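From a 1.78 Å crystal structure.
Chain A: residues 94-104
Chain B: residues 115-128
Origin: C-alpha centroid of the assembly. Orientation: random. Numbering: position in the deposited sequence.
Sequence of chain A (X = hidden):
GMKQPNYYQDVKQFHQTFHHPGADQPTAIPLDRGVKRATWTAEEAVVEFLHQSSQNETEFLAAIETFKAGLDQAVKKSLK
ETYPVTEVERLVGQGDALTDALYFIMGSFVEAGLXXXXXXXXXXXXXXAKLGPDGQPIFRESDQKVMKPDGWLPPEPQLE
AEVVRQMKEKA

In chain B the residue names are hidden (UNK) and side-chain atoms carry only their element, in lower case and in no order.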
ATOM      1  N   GLN A  94     -10.005  -9.387  -3.325  1.00 18.15           N
ATOM      2  CA  GLN A  94      -9.528  -8.011  -3.308  1.00 15.50           C
ATOM      3  C   GLN A  94      -9.225  -7.543  -1.882  1.00 17.65           C
ATOM      4  O   GLN A  94      -8.145  -6.990  -1.606  1.00 17.75           O
ATOM      5  CB  GLN A  94     -10.579  -7.097  -3.935  1.00 14.34           C
ATOM      6  CG  GLN A  94     -10.612  -7.176  -5.419  1.00 12.95           C
ATOM      7  CD  GLN A  94     -11.823  -6.506  -6.053  1.00 21.10           C
ATOM      8  OE1 GLN A  94     -12.710  -6.053  -5.365  1.00 19.62           O
ATOM      9  NE2 GLN A  94     -11.848  -6.438  -7.383  1.00 26.09           N
ATOM     10  N   GLY A  95     -10.183  -7.761  -0.987  1.00 18.32           N
ATOM     11  CA  GLY A  95     -10.021  -7.396   0.418  1.00 18.31           C
ATOM     12  C   GLY A  95      -8.813  -8.082   1.003  1.00 18.41           C
ATOM     13  O   GLY A  95      -8.024  -7.459   1.715  1.00 17.45           O
ATOM     14  N   ASP A  96      -8.661  -9.367   0.711  1.00 19.29           N
ATOM     15  CA  ASP A  96      -7.474 -10.096   1.174  1.00 20.32           C
ATOM     16  C   ASP A  96      -6.208  -9.429   0.662  1.00 19.71           C
ATOM     17  O   ASP A  96      -5.275  -9.192   1.425  1.00 19.80           O
ATOM     18  CB  ASP A  96      -7.544 -11.535   0.650  1.00 24.76           C
ATOM     19  CG  ASP A  96      -6.510 -12.478   1.280  1.00 27.52           C
ATOM     20  OD1 ASP A  96      -5.390 -12.078   1.644  1.00 39.05           O
ATOM     21  OD2 ASP A  96      -6.837 -13.676   1.372  1.00 43.06           O
ATOM     22  N   ALA A  97      -6.165  -9.133  -0.637  1.00 20.43           N
ATOM     23  CA  ALA A  97      -4.953  -8.561  -1.252  1.00 17.74           C
ATOM     24  C   ALA A  97      -4.656  -7.142  -0.705  1.00 16.01           C
ATOM     25  O   ALA A  97      -3.521  -6.792  -0.436  1.00 16.68           O
ATOM     26  CB  ALA A  97      -5.110  -8.533  -2.746  1.00 15.42           C
ATOM     27  N   LEU A  98      -5.697  -6.339  -0.548  1.00 14.96           N
ATOM     28  CA  LEU A  98      -5.554  -4.962  -0.078  1.00 14.61           C
ATOM     29  C   LEU A  98      -5.027  -4.960   1.371  1.00 15.18           C
ATOM     30  O   LEU A  98      -4.207  -4.115   1.746  1.00 17.48           O
ATOM     31  CB  LEU A  98      -6.879  -4.195  -0.197  1.00 16.97           C
ATOM     32  CG  LEU A  98      -7.302  -3.768  -1.613  1.00 16.12           C
ATOM     33  CD1 LEU A  98      -8.660  -3.119  -1.577  1.00 21.21           C
ATOM     34  CD2 LEU A  98      -6.279  -2.867  -2.319  1.00 14.42           C
ATOM     35  N   THR A  99      -5.445  -5.948   2.164  1.00 17.27           N
ATOM     36  CA  THR A  99      -5.025  -6.018   3.592  1.00 17.82           C
ATOM     37  C   THR A  99      -3.563  -6.386   3.682  1.00 17.19           C
ATOM     38  O   THR A  99      -2.820  -5.776   4.466  1.00 18.80           O
ATOM     39  CB  THR A  99      -5.902  -7.001   4.423  1.00 17.77           C
ATOM     40  OG1 THR A  99      -7.286  -6.606   4.325  1.00 15.21           O
ATOM     41  CG2 THR A  99      -5.519  -6.999   5.907  1.00 14.95           C
ATOM     42  N   ASP A 100      -3.131  -7.419   2.951  1.00 18.13           N
ATOM     43  CA  ASP A 100      -1.692  -7.719   2.919  1.00 17.75           C
ATOM     44  C   ASP A 100      -0.852  -6.532   2.377  1.00 17.26           C
ATOM     45  O   ASP A 100       0.213  -6.263   2.890  1.00 19.74           O
ATOM     46  CB  ASP A 100      -1.368  -9.008   2.147  1.00 18.75           C
ATOM     47  CG  ASP A 100      -1.794 -10.300   2.883  1.00 26.47           C
ATOM     48  OD1 ASP A 100      -2.070 -10.289   4.108  1.00 26.93           O
ATOM     49  OD2 ASP A 100      -1.888 -11.335   2.190  1.00 31.91           O
ATOM     50  N   ALA A 101      -1.316  -5.864   1.329  1.00 16.73           N
ATOM     51  CA  ALA A 101      -0.614  -4.703   0.783  1.00 16.67           C
ATOM     52  C   ALA A 101      -0.426  -3.623   1.881  1.00 16.14           C
ATOM     53  O   ALA A 101       0.680  -3.128   2.109  1.00 16.00           O
ATOM     54  CB  ALA A 101      -1.390  -4.109  -0.452  1.00 13.64           C
ATOM     55  N   LEU A 102      -1.523  -3.299   2.572  1.00 15.56           N
ATOM     56  CA  LEU A 102      -1.495  -2.390   3.748  1.00 17.36           C
ATOM     57  C   LEU A 102      -0.453  -2.838   4.754  1.00 17.47           C
ATOM     58  O   LEU A 102       0.343  -2.016   5.275  1.00 17.94           O
ATOM     59  CB  LEU A 102      -2.888  -2.310   4.405  1.00 17.84           C
ATOM     60  CG  LEU A 102      -3.065  -1.519   5.702  1.00 20.34           C
ATOM     61  CD1 LEU A 102      -2.625  -0.052   5.512  1.00 12.83           C
ATOM     62  CD2 LEU A 102      -4.499  -1.620   6.157  1.00 14.80           C
ATOM     63  N   TYR A 103      -0.410  -4.151   5.014  1.00 18.31           N
ATOM     64  CA  TYR A 103       0.529  -4.716   6.013  1.00 16.36           C
ATOM     65  C   TYR A 103       1.995  -4.469   5.592  1.00 18.76           C
ATOM     66  O   TYR A 103       2.877  -4.111   6.397  1.00 15.77           O
ATOM     67  CB  TYR A 103       0.296  -6.233   6.183  1.00 19.44           C
ATOM     68  CG  TYR A 103       0.694  -6.746   7.547  1.00 17.67           C
ATOM     69  CD1 TYR A 103       1.986  -7.133   7.808  1.00 19.48           C
ATOM     70  CD2 TYR A 103      -0.233  -6.815   8.587  1.00 18.44           C
ATOM     71  CE1 TYR A 103       2.355  -7.581   9.040  1.00 17.22           C
ATOM     72  CE2 TYR A 103       0.138  -7.263   9.852  1.00 16.44           C
ATOM     73  CZ  TYR A 103       1.436  -7.662  10.059  1.00 11.40           C
ATOM     74  OH  TYR A 103       1.884  -8.130  11.248  1.00 22.42           O
ATOM     75  N   PHE A 104       2.258  -4.687   4.327  1.00 16.34           N
ATOM     76  CA  PHE A 104       3.620  -4.480   3.779  1.00 15.91           C
ATOM     77  C   PHE A 104       4.039  -3.001   3.769  1.00 15.41           C
ATOM     78  O   PHE A 104       5.175  -2.678   4.010  1.00 17.41           O
ATOM     79  CB  PHE A 104       3.724  -5.075   2.367  1.00 16.79           C
ATOM     80  CG  PHE A 104       3.938  -6.598   2.357  1.00 14.72           C
ATOM     81  CD1 PHE A 104       5.072  -7.137   2.941  1.00 20.37           C
ATOM     82  CD2 PHE A 104       3.032  -7.450   1.748  1.00 21.68           C
ATOM     83  CE1 PHE A 104       5.316  -8.498   2.917  1.00 21.98           C
ATOM     84  CE2 PHE A 104       3.267  -8.821   1.706  1.00 24.21           C
ATOM     85  CZ  PHE A 104       4.405  -9.347   2.313  1.00 19.60           C
TER
ATOM     86  N   UNK B 115     -14.318  -1.933   5.348  1.00 22.49           N
ATOM     87  CA  UNK B 115     -13.590  -1.320   6.454  1.00 20.59           C
ATOM     88  C   UNK B 115     -12.399  -2.212   6.692  1.00 19.79           C
ATOM     89  O   UNK B 115     -12.577  -3.439   6.848  1.00 20.73           O
ATOM     90  c   UNK B 115     -16.581   0.054   8.458  1.00 43.41           C
ATOM     91  c   UNK B 115     -15.503  -0.076   7.418  1.00 28.56           C
ATOM     92  o   UNK B 115     -17.513   0.851   8.187  1.00 39.06           O
ATOM     93  c   UNK B 115     -14.511  -1.166   7.668  1.00 24.61           C
ATOM     94  o   UNK B 115     -16.511  -0.624   9.506  1.00 42.94           O
ATOM     95  N   UNK B 116     -11.174  -1.638   6.619  1.00 18.64           N
ATOM     96  CA  UNK B 116      -9.945  -2.442   6.705  1.00 17.81           C
ATOM     97  C   UNK B 116      -9.554  -2.923   8.104  1.00 19.94           C
ATOM     98  O   UNK B 116      -8.841  -3.935   8.239  1.00 18.34           O
ATOM     99  c   UNK B 116      -8.852  -1.470   6.190  1.00 18.67           C
ATOM    100  c   UNK B 116     -10.855  -0.244   6.244  1.00 17.30           C
ATOM    101  c   UNK B 116      -9.343  -0.148   6.521  1.00 21.91           C
ATOM    102  N   UNK B 117      -9.956  -2.190   9.134  1.00 18.34           N
ATOM    103  CA  UNK B 117      -9.513  -2.502  10.500  1.00 20.42           C
ATOM    104  C   UNK B 117      -9.700  -3.961  10.939  1.00 19.61           C
ATOM    105  O   UNK B 117      -8.749  -4.605  11.400  1.00 20.28           O
ATOM    106  N   UNK B 118     -10.905  -4.489  10.794  1.00 19.78           N
ATOM    107  CA  UNK B 118     -11.180  -5.879  11.220  1.00 19.99           C
ATOM    108  C   UNK B 118     -10.453  -6.911  10.391  1.00 19.48           C
ATOM    109  O   UNK B 118     -10.078  -7.963  10.902  1.00 18.29           O
ATOM    110  c   UNK B 118     -13.208  -4.598  11.136  1.00 23.52           C
ATOM    111  c   UNK B 118     -12.690  -6.009  11.042  1.00 19.50           C
ATOM    112  c   UNK B 118     -12.149  -3.753  10.490  1.00 21.23           C
ATOM    113  N   UNK B 119     -10.248  -6.619   9.101  1.00 18.01           N
ATOM    114  CA  UNK B 119      -9.485  -7.509   8.256  1.00 17.24           C
ATOM    115  C   UNK B 119      -8.014  -7.497   8.644  1.00 16.74           C
ATOM    116  O   UNK B 119      -7.384  -8.554   8.740  1.00 18.19           O
ATOM    117  c   UNK B 119     -11.560  -8.633   6.060  1.00 24.63           C
ATOM    118  c   UNK B 119      -9.656  -7.122   6.781  1.00 14.33           C
ATOM    119  c   UNK B 119     -11.078  -7.195   6.190  1.00 19.04           C
ATOM    120  c   UNK B 119     -11.118  -6.481   4.792  1.00 18.74           C
ATOM    121  N   UNK B 120      -7.450  -6.300   8.832  1.00 16.28           N
ATOM    122  CA  UNK B 120      -6.060  -6.183   9.294  1.00 16.14           C
ATOM    123  C   UNK B 120      -5.885  -6.937  10.648  1.00 15.56           C
ATOM    124  O   UNK B 120      -4.898  -7.621  10.851  1.00 20.63           O
ATOM    125  c   UNK B 120      -4.277  -4.494  10.054  1.00 16.90           C
ATOM    126  c   UNK B 120      -5.656  -4.694   9.449  1.00 15.89           C
ATOM    127  c   UNK B 120      -1.896  -4.072   9.799  1.00 20.17           C
ATOM    128  c   UNK B 120      -3.173  -4.276   9.238  1.00 18.07           C
ATOM    129  c   UNK B 120      -2.862  -4.343  11.967  1.00 18.60           C
ATOM    130  c   UNK B 120      -1.744  -4.112  11.151  1.00 22.13           C
ATOM    131  c   UNK B 120      -4.100  -4.525  11.407  1.00 17.69           C
ATOM    132  N   UNK B 121      -6.841  -6.785  11.556  1.00 16.68           N
ATOM    133  CA  UNK B 121      -6.797  -7.478  12.871  1.00 18.89           C
ATOM    134  C   UNK B 121      -6.678  -9.006  12.724  1.00 15.87           C
ATOM    135  O   UNK B 121      -5.935  -9.648  13.445  1.00 19.72           O
ATOM    136  o   UNK B 121      -9.616  -7.816  16.924  1.00 55.29           O
ATOM    137  c   UNK B 121      -8.043  -7.111  13.688  1.00 20.62           C
ATOM    138  o   UNK B 121      -9.872  -6.121  15.548  1.00 54.51           O
ATOM    139  c   UNK B 121      -9.275  -7.166  15.914  1.00 45.57           C
ATOM    140  c   UNK B 121      -8.060  -7.671  15.099  1.00 34.02           C
ATOM    141  N   UNK B 122      -7.405  -9.573  11.766  1.00 17.73           N
ATOM    142  CA  UNK B 122      -7.357 -11.019  11.498  1.00 17.87           C
ATOM    143  C   UNK B 122      -5.950 -11.428  10.999  1.00 17.68           C
ATOM    144  O   UNK B 122      -5.355 -12.421  11.471  1.00 20.16           O
ATOM    145  c   UNK B 122      -8.248 -12.844   9.965  1.00 18.36           C
ATOM    146  c   UNK B 122      -9.843 -11.334  11.219  1.00 21.34           C
ATOM    147  c   UNK B 122     -11.022 -11.208  10.302  1.00 17.84           C
ATOM    148  c   UNK B 122      -8.499 -11.435  10.506  1.00 18.13           C
ATOM    149  N   UNK B 123      -5.389 -10.633  10.094  1.00 17.37           N
ATOM    150  CA  UNK B 123      -4.043 -10.907   9.526  1.00 18.09           C
ATOM    151  C   UNK B 123      -3.014 -10.791  10.633  1.00 19.33           C
ATOM    152  O   UNK B 123      -2.155 -11.660  10.809  1.00 20.35           O
ATOM    153  c   UNK B 123      -3.724  -9.945   8.331  1.00 18.81           C
ATOM    154  c   UNK B 123      -2.271 -10.034   7.898  1.00 17.76           C
ATOM    155  c   UNK B 123      -4.582 -10.291   7.131  1.00 17.08           C
ATOM    156  N   UNK B 124      -3.101  -9.714  11.403  1.00 17.94           N
ATOM    157  CA  UNK B 124      -2.193  -9.526  12.543  1.00 16.61           C
ATOM    158  C   UNK B 124      -2.184 -10.683  13.528  1.00 17.12           C
ATOM    159  O   UNK B 124      -1.107 -11.131  13.985  1.00 19.41           O
ATOM    160  c   UNK B 124      -0.272  -7.740  14.261  1.00 20.92           C
ATOM    161  o   UNK B 124       0.102  -7.509  13.109  1.00 21.29           O
ATOM    162  n   UNK B 124       0.547  -7.700  15.288  1.00 14.53           N
ATOM    163  c   UNK B 124      -2.573  -8.227  13.304  1.00 15.36           C
ATOM    164  c   UNK B 124      -1.733  -7.973  14.578  1.00 17.20           C
ATOM    165  N   UNK B 125      -3.374 -11.140  13.900  1.00 17.32           N
ATOM    166  CA  UNK B 125      -3.483 -12.176  14.929  1.00 18.06           C
ATOM    167  C   UNK B 125      -2.928 -13.524  14.431  1.00 16.12           C
ATOM    168  O   UNK B 125      -2.207 -14.235  15.152  1.00 17.33           O
ATOM    169  c   UNK B 125      -6.698 -11.205  16.911  1.00 38.59           C
ATOM    170  o   UNK B 125      -7.237 -12.304  17.069  1.00 48.83           O
ATOM    171  c   UNK B 125      -4.925 -12.290  15.418  1.00 19.67           C
ATOM    172  c   UNK B 125      -5.364 -11.065  16.183  1.00 27.20           C
ATOM    173  n   UNK B 125      -7.212 -10.077  17.390  1.00 40.54           N
ATOM    174  N   UNK B 126      -3.225 -13.848  13.189  1.00 17.45           N
ATOM    175  CA  UNK B 126      -2.717 -15.063  12.540  1.00 17.43           C
ATOM    176  C   UNK B 126      -1.182 -15.026  12.393  1.00 19.02           C
ATOM    177  O   UNK B 126      -0.476 -16.023  12.609  1.00 20.22           O
ATOM    178  c   UNK B 126      -3.409 -15.231  11.151  1.00 19.21           C
ATOM    179  N   UNK B 127      -0.660 -13.855  12.030  1.00 18.16           N
ATOM    180  CA  UNK B 127       0.763 -13.684  11.924  1.00 19.13           C
ATOM    181  C   UNK B 127       1.391 -13.956  13.293  1.00 17.70           C
ATOM    182  O   UNK B 127       2.365 -14.714  13.392  1.00 18.39           O
ATOM    183  c   UNK B 127       1.111 -12.257  11.453  1.00 21.26           C
ATOM    184  n   UNK B 127       1.382 -10.884   9.449  1.00 20.07           N
ATOM    185  o   UNK B 127       0.861 -13.075   9.205  1.00 20.19           O
ATOM    186  c   UNK B 127       1.087 -12.104   9.934  1.00 23.15           C
ATOM    187  N   UNK B 128       0.807 -13.364  14.339  1.00 17.36           N
ATOM    188  CA  UNK B 128       1.373 -13.493  15.708  1.00 18.86           C
ATOM    189  C   UNK B 128       1.247 -14.924  16.222  1.00 21.63           C
ATOM    190  O   UNK B 128       2.047 -15.369  17.037  1.00 21.23           O
ATOM    191  c   UNK B 128       1.044 -10.994  16.422  1.00 21.92           C
ATOM    192  c   UNK B 128       3.622 -11.171  18.148  1.00 11.44           C
ATOM    193 se   UNK B 128       2.970 -10.589  16.408  0.75 13.63          SE
ATOM    194  c   UNK B 128       0.726 -12.495  16.685  1.00 19.28           C
TER

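Position 115 carries three carbons, the last bearing two oxygens, and lies out of reach of chain A: a carboxylate on a two-carbon stem, E115(B). At 116 three carbons close a ring onto the backbone nitrogen, and the CB lies 4.4 Å from CD2 of L102(A), a light apolar touch; this is P116(B). Position 117 has no side-chain atoms and is G117(B). A CB there would face away from chain A and be crowded by an atom of position 118, 3.0 Å away. Position 118 again closes three carbons onto its own nitrogen, giving P118(B), which does not reach the other chain.

Position 119 has four carbons forked at the second; its CA-to-CB bond points toward chain A, and its CB packs 3.5 Å from OG1 of T99(A). This is L119(B). The threonine hydroxyl is already spent within its own helix, OG1 of T99(A) donating to O of G95(A) at 2.8 Å, so the threonine can present itself to a leucine without leaving its donor unpaired. An ideal CB on G95(A) would point toward chain B and lie 3.8 Å from CD1 of L119(B), an ordinary contact distance.

Position 120 shows one carbon and then a six-carbon ring with no oxygen. Here the backbones come nearest, CA of T99(A) to CA of 120 being 5.8 Å, and CG2 of T99(A) rests 3.5 Å from that same CA of 120; the ring approaches Y103(A). This is F120(B). Its CA-to-CB bond points sideways, but the end of the side chain comes nearer, bringing CE2 of F120(B) within 3.4 Å of CD2 of Y103(A). The two aromatic planes are inclined by 27° and slid apart, so they barely overlap.

Position 121, three carbons ending in two oxygens, is E121(B), directed away and exposed. Position 122 has four carbons forked at the first, with one arm two carbons long: I122(B), also without contact. At 123 one carbon carries two more, which touch T99(A) and Y103(A); this is V123(B). Its CG2 meets CG2 of T99(A) at 3.6 Å, while its CG1 lies 3.9 Å from CD2 of Y103(A).

Position 124 has three carbons, the third bearing one oxygen and one nitrogen, and the oxygen meets the hydroxyl of Y103(A): Q124(B). Its OE1 accepts a hydrogen bond from OH of Y103(A) at 2.7 Å, near the plane of the tyrosine ring; its NE2 is satisfied elsewhere in the structure. Position 125 has the same atoms, Q125(B), but stays exposed and out of reach. The single carbon at 126 is A126(B). At 127 two carbons end in oxygen and nitrogen, the nitrogen over one face of the Y103(A) ring: N127(B), its ND2 3.3 Å from CZ of Y103(A). Position 128, with two carbons, selenium and a last carbon, is selenomethionine M128(B), which makes no contact here.

The helix axes come within 9.6 Å and cross at -68°. At the nearest pair of CA atoms T99(A) lies against F120(B), its CG2 also meeting V123(B); one turn on, Y103(A) fits as a knob among F120(B), V123(B), Q124(B) and N127(B), its hydroxyl anchored by the glutamine.

Chain B (115-128) EPGPLFEIVQQANM
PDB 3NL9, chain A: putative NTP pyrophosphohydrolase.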